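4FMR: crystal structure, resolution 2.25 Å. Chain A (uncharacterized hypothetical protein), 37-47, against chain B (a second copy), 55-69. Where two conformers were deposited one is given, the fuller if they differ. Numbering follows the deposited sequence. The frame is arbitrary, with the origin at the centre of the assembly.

Chain A, residues 37-47: IILDRMVAKNP
Chain B, residues 55-69: ALGIELMEEVVAEAL

Reciprocal knob-into-hole packing, in which each of two crossing helices lends one side chain to a pocket on the other, is well illustrated by this contact between two copies of one protein. Residues 37-45 of chain A and all of 55-69 of chain B are helical, with phi/psi near -65/-42; their axes approach to 9.4 Å and their N-to-C directions differ by 111°. The register is set by Met A42 against Leu B60 (CA to CA 6.1 Å) and Ile A38 against Val B64 (CA to CA 6.6 Å). Together the stretches bury 626 Å².

Met A42, a selenomethionine, covers the most. Its m, t, p rotamer threads the chain among Gly B57, Leu B60, Met B61 and Val B64: SE lies 3.7 Å from Met B61 CB, and CE reaches 3.3 Å from Gly B57 O, where the helix backbone itself forms that side of the pocket. Val B64 (chi1 t) answers, its CB toward chain A, seated among Ile A38, Arg A41, Met A42 and Lys A45. Its branches spread the contact, CG2 meeting Met A42 CG at 3.8 Å and CG1 meeting Arg A41 CB at 3.7 Å. Ile A38 (m, t) extends the apolar layer, its CD1 4.1 Å from Val B65 CG2.

Lys A45 covers nearly as much by serving two chemistries. Its CD packs 3.8 Å from Val B64 CG2; chi1 m and chi2 t, then chi3 near 101° and chi4 p, bring NZ to Glu B67 OE1 at 2.8 Å, a hydrogen-bonded salt bridge at the exposed margin. Beside Val B64, a water accepts from Arg A41 NH1 (2.9 Å) and donates to Val B64 O (2.5 Å). Leu B60 (t, p) completes the apolar patch: its CD2 lies 3.8 Å from CB of Asn A46, where chain A leaves helical phi/psi (-135/95).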

# COMPACT_ATOMS: atom_id res chain seq x y z
N ILE A 37 13.70 -9.30 -14.73
CA ILE A 37 14.42 -8.06 -15.07
C ILE A 37 15.21 -7.53 -13.82
O ILE A 37 16.33 -7.02 -13.99
CB ILE A 37 13.44 -7.01 -15.65
CG1 ILE A 37 12.72 -7.59 -16.92
CG2 ILE A 37 14.19 -5.71 -15.98
CD1 ILE A 37 11.46 -6.81 -17.44
N ILE A 38 14.64 -7.66 -12.60
CA ILE A 38 15.30 -7.26 -11.34
C ILE A 38 16.60 -8.09 -11.19
O ILE A 38 17.65 -7.52 -10.88
CB ILE A 38 14.36 -7.41 -10.10
CG1 ILE A 38 13.29 -6.31 -10.10
CG2 ILE A 38 15.17 -7.38 -8.77
CD1 ILE A 38 12.06 -6.64 -9.38
N LEU A 39 16.52 -9.40 -11.45
CA LEU A 39 17.66 -10.30 -11.40
C LEU A 39 18.69 -9.93 -12.46
O LEU A 39 19.88 -9.91 -12.15
CB LEU A 39 17.24 -11.77 -11.57
CG LEU A 39 16.63 -12.40 -10.33
CD1 LEU A 39 15.87 -13.66 -10.70
CD2 LEU A 39 17.67 -12.65 -9.26
N ASP A 40 18.24 -9.58 -13.70
CA ASP A 40 19.16 -9.16 -14.77
C ASP A 40 19.94 -7.89 -14.35
O ASP A 40 21.15 -7.81 -14.55
CB ASP A 40 18.42 -8.93 -16.12
CG ASP A 40 17.62 -10.09 -16.72
OD1 ASP A 40 17.96 -11.26 -16.45
OD2 ASP A 40 16.67 -9.81 -17.49
N ARG A 41 19.24 -6.92 -13.73
CA ARG A 41 19.82 -5.64 -13.28
C ARG A 41 20.70 -5.82 -12.06
O ARG A 41 21.71 -5.14 -11.95
CB ARG A 41 18.74 -4.61 -13.00
CG ARG A 41 18.09 -4.12 -14.27
CD ARG A 41 17.10 -3.03 -13.98
NE ARG A 41 16.24 -2.77 -15.14
CZ ARG A 41 15.30 -1.84 -15.16
NH1 ARG A 41 15.10 -1.06 -14.10
NH2 ARG A 41 14.56 -1.66 -16.25
N MSE A 42 20.38 -6.76 -11.17
CA MSE A 42 21.25 -7.07 -10.02
C MSE A 42 22.60 -7.66 -10.51
O MSE A 42 23.66 -7.27 -10.01
CB MSE A 42 20.56 -8.05 -9.07
CG MSE A 42 19.45 -7.43 -8.24
SE MSE A 42 18.40 -8.80 -7.34
CE MSE A 42 19.76 -9.43 -6.12
N VAL A 43 22.54 -8.58 -11.50
CA VAL A 43 23.72 -9.25 -12.07
C VAL A 43 24.57 -8.21 -12.87
O VAL A 43 25.80 -8.29 -12.83
CB VAL A 43 23.36 -10.50 -12.94
CG1 VAL A 43 24.61 -11.14 -13.53
CG2 VAL A 43 22.59 -11.53 -12.12
N ALA A 44 23.92 -7.24 -13.54
CA ALA A 44 24.61 -6.18 -14.29
C ALA A 44 25.34 -5.22 -13.33
O ALA A 44 26.45 -4.77 -13.65
CB ALA A 44 23.63 -5.42 -15.16
N LYS A 45 24.75 -4.93 -12.15
CA LYS A 45 25.32 -4.03 -11.14
C LYS A 45 26.45 -4.69 -10.37
O LYS A 45 27.42 -4.02 -9.99
CB LYS A 45 24.25 -3.51 -10.14
CG LYS A 45 23.21 -2.61 -10.76
CD LYS A 45 22.37 -1.89 -9.70
CE LYS A 45 22.80 -0.46 -9.45
NZ LYS A 45 22.56 0.42 -10.64
N ASN A 46 26.31 -5.99 -10.09
CA ASN A 46 27.34 -6.74 -9.38
C ASN A 46 27.57 -8.07 -10.09
O ASN A 46 26.87 -9.04 -9.83
CB ASN A 46 26.95 -6.93 -7.91
CG ASN A 46 28.05 -7.47 -7.03
OD1 ASN A 46 28.89 -8.29 -7.44
ND2 ASN A 46 28.04 -7.05 -5.78
N PRO A 47 28.59 -8.14 -10.99
CA PRO A 47 28.82 -9.38 -11.76
C PRO A 47 29.44 -10.51 -10.92
O PRO A 47 29.53 -11.64 -11.40
CB PRO A 47 29.77 -8.92 -12.87
CG PRO A 47 29.65 -7.40 -12.90
CD PRO A 47 29.49 -7.07 -11.45
N ALA B 55 22.47 -11.16 2.54
CA ALA B 55 22.44 -9.77 2.99
C ALA B 55 22.84 -8.83 1.83
O ALA B 55 22.14 -7.85 1.60
CB ALA B 55 23.36 -9.58 4.19
N LEU B 56 23.92 -9.16 1.09
CA LEU B 56 24.36 -8.41 -0.08
C LEU B 56 23.26 -8.42 -1.18
O LEU B 56 22.96 -7.37 -1.73
CB LEU B 56 25.70 -8.98 -0.62
CG LEU B 56 26.11 -8.63 -2.07
CD1 LEU B 56 26.56 -7.17 -2.19
CD2 LEU B 56 27.20 -9.55 -2.56
N GLY B 57 22.66 -9.57 -1.45
CA GLY B 57 21.56 -9.72 -2.41
C GLY B 57 20.37 -8.83 -2.11
O GLY B 57 19.83 -8.20 -3.01
N ILE B 58 19.96 -8.75 -0.82
CA ILE B 58 18.84 -7.92 -0.37
C ILE B 58 19.18 -6.43 -0.61
O ILE B 58 18.33 -5.74 -1.18
CB ILE B 58 18.40 -8.18 1.10
CG1 ILE B 58 17.78 -9.59 1.24
CG2 ILE B 58 17.40 -7.08 1.59
CD1 ILE B 58 17.28 -9.98 2.68
N GLU B 59 20.41 -5.97 -0.26
CA GLU B 59 20.78 -4.57 -0.50
C GLU B 59 20.77 -4.24 -2.00
O GLU B 59 20.31 -3.17 -2.38
CB GLU B 59 22.16 -4.19 0.10
CG GLU B 59 22.17 -4.12 1.63
CD GLU B 59 21.07 -3.30 2.27
OE1 GLU B 59 21.08 -2.06 2.08
OE2 GLU B 59 20.20 -3.88 2.96
N LEU B 60 21.25 -5.18 -2.82
CA LEU B 60 21.34 -5.10 -4.27
C LEU B 60 19.93 -5.05 -4.87
O LEU B 60 19.67 -4.22 -5.75
CB LEU B 60 22.13 -6.32 -4.77
CG LEU B 60 22.63 -6.36 -6.22
CD1 LEU B 60 23.41 -5.08 -6.59
CD2 LEU B 60 23.55 -7.57 -6.43
N MSE B 61 19.03 -5.92 -4.39
CA MSE B 61 17.65 -5.98 -4.87
C MSE B 61 16.92 -4.65 -4.53
O MSE B 61 16.21 -4.12 -5.37
CB MSE B 61 16.95 -7.21 -4.27
CG MSE B 61 15.49 -7.37 -4.67
SE MSE B 61 14.34 -6.39 -3.45
CE MSE B 61 14.68 -7.41 -1.79
N GLU B 62 17.14 -4.09 -3.31
CA GLU B 62 16.52 -2.83 -2.86
C GLU B 62 16.98 -1.64 -3.71
O GLU B 62 16.15 -0.78 -4.05
CB GLU B 62 16.82 -2.57 -1.38
CG GLU B 62 16.12 -3.61 -0.52
CD GLU B 62 15.96 -3.32 0.96
OE1 GLU B 62 16.60 -2.36 1.46
OE2 GLU B 62 15.15 -4.03 1.60
N GLU B 63 18.30 -1.60 -4.06
CA GLU B 63 18.91 -0.57 -4.90
C GLU B 63 18.28 -0.57 -6.30
O GLU B 63 17.93 0.48 -6.81
CB GLU B 63 20.43 -0.78 -5.01
CG GLU B 63 21.21 -0.40 -3.76
CD GLU B 63 22.65 -0.90 -3.68
OE1 GLU B 63 23.29 -1.03 -4.75
OE2 GLU B 63 23.14 -1.13 -2.55
N VAL B 64 18.13 -1.73 -6.91
CA VAL B 64 17.54 -1.91 -8.25
C VAL B 64 16.07 -1.47 -8.24
O VAL B 64 15.65 -0.76 -9.15
CB VAL B 64 17.69 -3.38 -8.72
CG1 VAL B 64 16.80 -3.71 -9.92
CG2 VAL B 64 19.16 -3.71 -8.99
N VAL B 65 15.31 -1.93 -7.25
CA VAL B 65 13.89 -1.63 -7.12
C VAL B 65 13.71 -0.10 -6.89
O VAL B 65 12.87 0.50 -7.58
CB VAL B 65 13.20 -2.48 -6.00
CG1 VAL B 65 11.81 -1.93 -5.65
CG2 VAL B 65 13.10 -3.95 -6.41
N ALA B 66 14.51 0.51 -5.98
CA ALA B 66 14.42 1.95 -5.68
C ALA B 66 14.73 2.80 -6.93
O ALA B 66 13.98 3.74 -7.20
CB ALA B 66 15.37 2.35 -4.53
N GLU B 67 15.77 2.43 -7.71
CA GLU B 67 16.15 3.13 -8.96
C GLU B 67 15.05 3.01 -10.03
O GLU B 67 14.75 4.00 -10.69
CB GLU B 67 17.48 2.60 -9.53
CG GLU B 67 18.70 3.03 -8.74
CD GLU B 67 20.00 2.27 -9.00
OE1 GLU B 67 20.06 1.48 -9.97
OE2 GLU B 67 20.95 2.44 -8.20
N ALA B 68 14.44 1.81 -10.18
CA ALA B 68 13.37 1.53 -11.14
C ALA B 68 12.14 2.37 -10.84
O ALA B 68 11.60 2.98 -11.75
CB ALA B 68 13.02 0.05 -11.10
N LEU B 69 11.73 2.44 -9.57
CA LEU B 69 10.58 3.22 -9.13
C LEU B 69 10.77 4.71 -9.33
O LEU B 69 9.84 5.41 -9.77
CB LEU B 69 10.32 2.95 -7.64
CG LEU B 69 9.69 1.61 -7.33
CD1 LEU B 69 9.83 1.28 -5.88
CD2 LEU B 69 8.23 1.54 -7.82
O HOH W 1 16.43 -0.57 -11.57